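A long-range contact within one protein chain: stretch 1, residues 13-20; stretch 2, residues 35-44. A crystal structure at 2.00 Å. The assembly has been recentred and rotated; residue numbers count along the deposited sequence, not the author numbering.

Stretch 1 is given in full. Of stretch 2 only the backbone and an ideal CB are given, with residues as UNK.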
# COMPACT_ATOMS: atom_id res chain seq x y z
N HIS A 13 -17.13 23.66 -9.96
CA HIS A 13 -15.84 23.16 -10.43
C HIS A 13 -14.96 22.62 -9.30
O HIS A 13 -13.97 21.94 -9.55
CB HIS A 13 -15.09 24.28 -11.17
CG HIS A 13 -14.69 25.42 -10.29
ND1 HIS A 13 -15.61 26.29 -9.74
CD2 HIS A 13 -13.47 25.83 -9.85
CE1 HIS A 13 -14.97 27.18 -9.00
NE2 HIS A 13 -13.68 26.92 -9.05
N GLN A 14 -15.33 22.94 -8.06
CA GLN A 14 -14.57 22.48 -6.91
C GLN A 14 -14.80 20.98 -6.70
O GLN A 14 -13.97 20.29 -6.11
CB GLN A 14 -15.00 23.24 -5.65
CG GLN A 14 -14.65 24.71 -5.65
CD GLN A 14 -13.15 24.95 -5.63
OE1 GLN A 14 -12.45 24.63 -6.59
NE2 GLN A 14 -12.65 25.51 -4.53
N CYS A 15 -15.92 20.49 -7.20
CA CYS A 15 -16.28 19.08 -7.08
C CYS A 15 -15.66 18.22 -8.17
O CYS A 15 -15.22 18.71 -9.20
CB CYS A 15 -17.80 18.92 -7.13
SG CYS A 15 -18.78 19.72 -5.82
N SER A 16 -15.64 16.91 -7.92
CA SER A 16 -15.13 15.95 -8.89
C SER A 16 -16.16 15.90 -10.01
O SER A 16 -17.34 16.16 -9.78
CB SER A 16 -15.00 14.57 -8.25
OG SER A 16 -14.82 13.55 -9.23
N VAL A 17 -15.74 15.58 -11.23
CA VAL A 17 -16.68 15.50 -12.34
C VAL A 17 -17.63 14.33 -12.09
O VAL A 17 -18.72 14.27 -12.67
CB VAL A 17 -15.97 15.30 -13.70
CG1 VAL A 17 -15.02 16.46 -13.96
CG2 VAL A 17 -15.21 13.98 -13.70
N HIS A 18 -17.22 13.41 -11.23
CA HIS A 18 -18.04 12.25 -10.90
C HIS A 18 -18.83 12.48 -9.61
O HIS A 18 -19.23 11.52 -8.95
CB HIS A 18 -17.16 11.01 -10.74
CG HIS A 18 -16.36 10.66 -11.95
ND1 HIS A 18 -16.93 10.39 -13.18
CD2 HIS A 18 -15.02 10.52 -12.12
CE1 HIS A 18 -15.98 10.08 -14.05
NE2 HIS A 18 -14.81 10.16 -13.43
N ALA A 19 -19.06 13.75 -9.27
CA ALA A 19 -19.79 14.07 -8.05
C ALA A 19 -20.92 15.08 -8.25
O ALA A 19 -20.98 15.77 -9.26
CB ALA A 19 -18.82 14.60 -7.00
N GLU A 20 -21.82 15.13 -7.27
CA GLU A 20 -22.96 16.05 -7.29
C GLU A 20 -22.72 17.17 -6.28
O GLU A 20 -22.10 16.96 -5.24
CB GLU A 20 -24.24 15.32 -6.90
CG GLU A 20 -24.82 14.41 -7.95
CD GLU A 20 -26.11 13.75 -7.48
OE1 GLU A 20 -26.05 12.94 -6.53
OE2 GLU A 20 -27.17 14.04 -8.06
N UNK A 35 -21.79 4.23 -7.75
CA UNK A 35 -20.75 3.43 -8.38
C UNK A 35 -19.35 4.07 -8.38
O UNK A 35 -18.44 3.63 -9.09
CB UNK A 35 -21.16 3.13 -9.82
N UNK A 36 -19.20 5.11 -7.57
CA UNK A 36 -17.92 5.79 -7.40
C UNK A 36 -17.72 5.98 -5.90
O UNK A 36 -18.70 6.09 -5.16
CB UNK A 36 -17.88 7.12 -8.15
N UNK A 37 -16.47 6.00 -5.45
CA UNK A 37 -16.20 6.19 -4.02
C UNK A 37 -15.25 7.37 -3.84
O UNK A 37 -14.46 7.68 -4.74
CB UNK A 37 -15.61 4.92 -3.40
N UNK A 38 -15.32 8.02 -2.68
CA UNK A 38 -14.48 9.16 -2.41
C UNK A 38 -15.20 10.17 -1.54
O UNK A 38 -16.23 9.85 -0.95
CB UNK A 38 -14.03 9.81 -3.72
N UNK A 39 -14.68 11.39 -1.47
CA UNK A 39 -15.30 12.43 -0.64
C UNK A 39 -15.97 13.56 -1.41
O UNK A 39 -16.19 14.64 -0.86
CB UNK A 39 -14.24 13.03 0.28
N UNK A 40 -16.30 13.34 -2.68
CA UNK A 40 -16.95 14.39 -3.45
C UNK A 40 -15.97 15.24 -4.24
O UNK A 40 -16.21 15.53 -5.42
CB UNK A 40 -17.77 15.29 -2.52
N UNK A 41 -14.88 15.66 -3.60
CA UNK A 41 -13.87 16.47 -4.27
C UNK A 41 -12.99 15.56 -5.13
O UNK A 41 -12.44 15.99 -6.15
CB UNK A 41 -13.03 17.24 -3.25
N UNK A 42 -12.88 14.30 -4.71
CA UNK A 42 -12.08 13.30 -5.41
C UNK A 42 -12.91 12.00 -5.42
O UNK A 42 -13.39 11.56 -4.36
CB UNK A 42 -10.72 13.10 -4.74
N UNK A 43 -13.07 11.40 -6.59
CA UNK A 43 -13.85 10.16 -6.72
C UNK A 43 -13.20 9.19 -7.70
O UNK A 43 -12.59 9.62 -8.68
CB UNK A 43 -15.28 10.47 -7.17
N UNK A 44 -13.32 7.89 -7.44
CA UNK A 44 -12.79 6.86 -8.33
C UNK A 44 -13.85 5.76 -8.50
O UNK A 44 -14.65 5.52 -7.59
CB UNK A 44 -11.48 6.28 -7.78

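Position 35 has positive phi (78°), which asparagine and glycine tolerate best, and its ideal CB finds nothing of stretch 1 within 5.5 Å. The residue is Asn35.

Position 36 is extended, and its CA-to-CB bond points toward stretch 1, with the ideal CB 4.7 Å from His18 O. Beyond it lies the imidazole of His18. A long aliphatic chain could cover that ring, but a flat aromatic one would match its shape. The residue is Tyr36. Its ring lies in an offset stack with that of His18, centroids 4.4 Å apart and planes at 23°; Tyr36 CE2 sits over one imidazole face, 3.4 Å from His18 CG. His18 CB adds a CH-pi contact over the tyrosine face.

Position 37 is extended and out of reach, so many residues would serve; it is Thr37, whose N and O pair with the backbone of position 44.

At 38, phi/psi of 147/-164 would jam a CB against the preceding carbonyl and bring it 2.0 Å from the carbonyl O of 42. Glycine is required, and Gly38 is found.

Position 39 is itself out of reach of stretch 1 and opens a tight loop. A short polar acceptor could hold the amides that follow, and Asn39 does so: its OD1 accepts from the N of 42 and, weakly, from that of 41.

Position 40, at 94/-46, again calls for glycine. Gly40 contributes backbone instead: its O accepts a hydrogen bond from Ser16 N (2.9 Å, 162°), the direct one between the stretches, and lies 3.2 Å from Ala19 CB.

At 41 the CB points away, although it is 4.3 Å from Gln14 O. That carbonyl would favour a donor, and a long, flexible chain could return to it. Arg41 does come back, its NH1 reaching 3.8 Å from Gln14 O, a contact rather than a hydrogen bond.

Position 42 points away into space free of stretch 1, where most side chains would fit. It is Gln42, whose amide group is hydrogen-bonded elsewhere in the structure.

Position 43 points toward stretch 1, its ideal CB 3.7 Å from Ser16 OG and 4.1 Å from His18 CB. Such close quarters favour a small side chain: alanine, serine or cysteine. Cys43 fits, its SG 4.0 Å from Ala19 CB and covalently bonded elsewhere in the structure. Its backbone N donates to a water oxygen 2.9 Å away, which is hydrogen-bonded to Ser16 OG at 2.7 Å, so the water bridges the stretches.

Position 44 is extended and points away; beta-branched residues suit such a strand, and Val44 is one.

Stretch 2, residues 35-44: NYTGNGRQCV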
# COMPACT_ATOMS: atom_id res chain seq x y z
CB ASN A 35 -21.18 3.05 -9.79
CG ASN A 35 -22.55 2.40 -9.80
OD1 ASN A 35 -22.78 1.39 -9.13
ND2 ASN A 35 -23.48 2.98 -10.55
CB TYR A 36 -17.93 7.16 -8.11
CG TYR A 36 -17.81 7.07 -9.62
CD1 TYR A 36 -18.89 6.63 -10.39
CD2 TYR A 36 -16.62 7.38 -10.27
CE1 TYR A 36 -18.77 6.49 -11.77
CE2 TYR A 36 -16.49 7.25 -11.65
CZ TYR A 36 -17.57 6.80 -12.39
OH TYR A 36 -17.45 6.66 -13.76
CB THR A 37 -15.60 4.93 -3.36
OG1 THR A 37 -14.35 4.60 -3.97
CG2 THR A 37 -16.55 3.75 -3.52
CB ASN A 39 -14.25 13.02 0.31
CG ASN A 39 -13.23 13.87 -0.41
OD1 ASN A 39 -13.15 13.87 -1.64
ND2 ASN A 39 -12.43 14.61 0.35
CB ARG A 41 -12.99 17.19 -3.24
CG ARG A 41 -13.65 18.40 -2.58
CD ARG A 41 -12.79 18.93 -1.44
NE ARG A 41 -11.43 19.22 -1.88
CZ ARG A 41 -11.08 20.28 -2.60
NH1 ARG A 41 -11.99 21.17 -2.97
NH2 ARG A 41 -9.81 20.44 -2.97
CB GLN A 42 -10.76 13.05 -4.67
CG GLN A 42 -9.95 14.30 -4.30
CD GLN A 42 -9.24 14.94 -5.47
OE1 GLN A 42 -8.93 14.28 -6.46
NE2 GLN A 42 -8.96 16.24 -5.37
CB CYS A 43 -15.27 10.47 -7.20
SG CYS A 43 -16.23 11.66 -6.21
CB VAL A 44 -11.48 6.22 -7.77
CG1 VAL A 44 -10.39 7.27 -7.68
CG2 VAL A 44 -11.74 5.59 -6.41
O HOH W 1 -12.18 12.83 -9.00
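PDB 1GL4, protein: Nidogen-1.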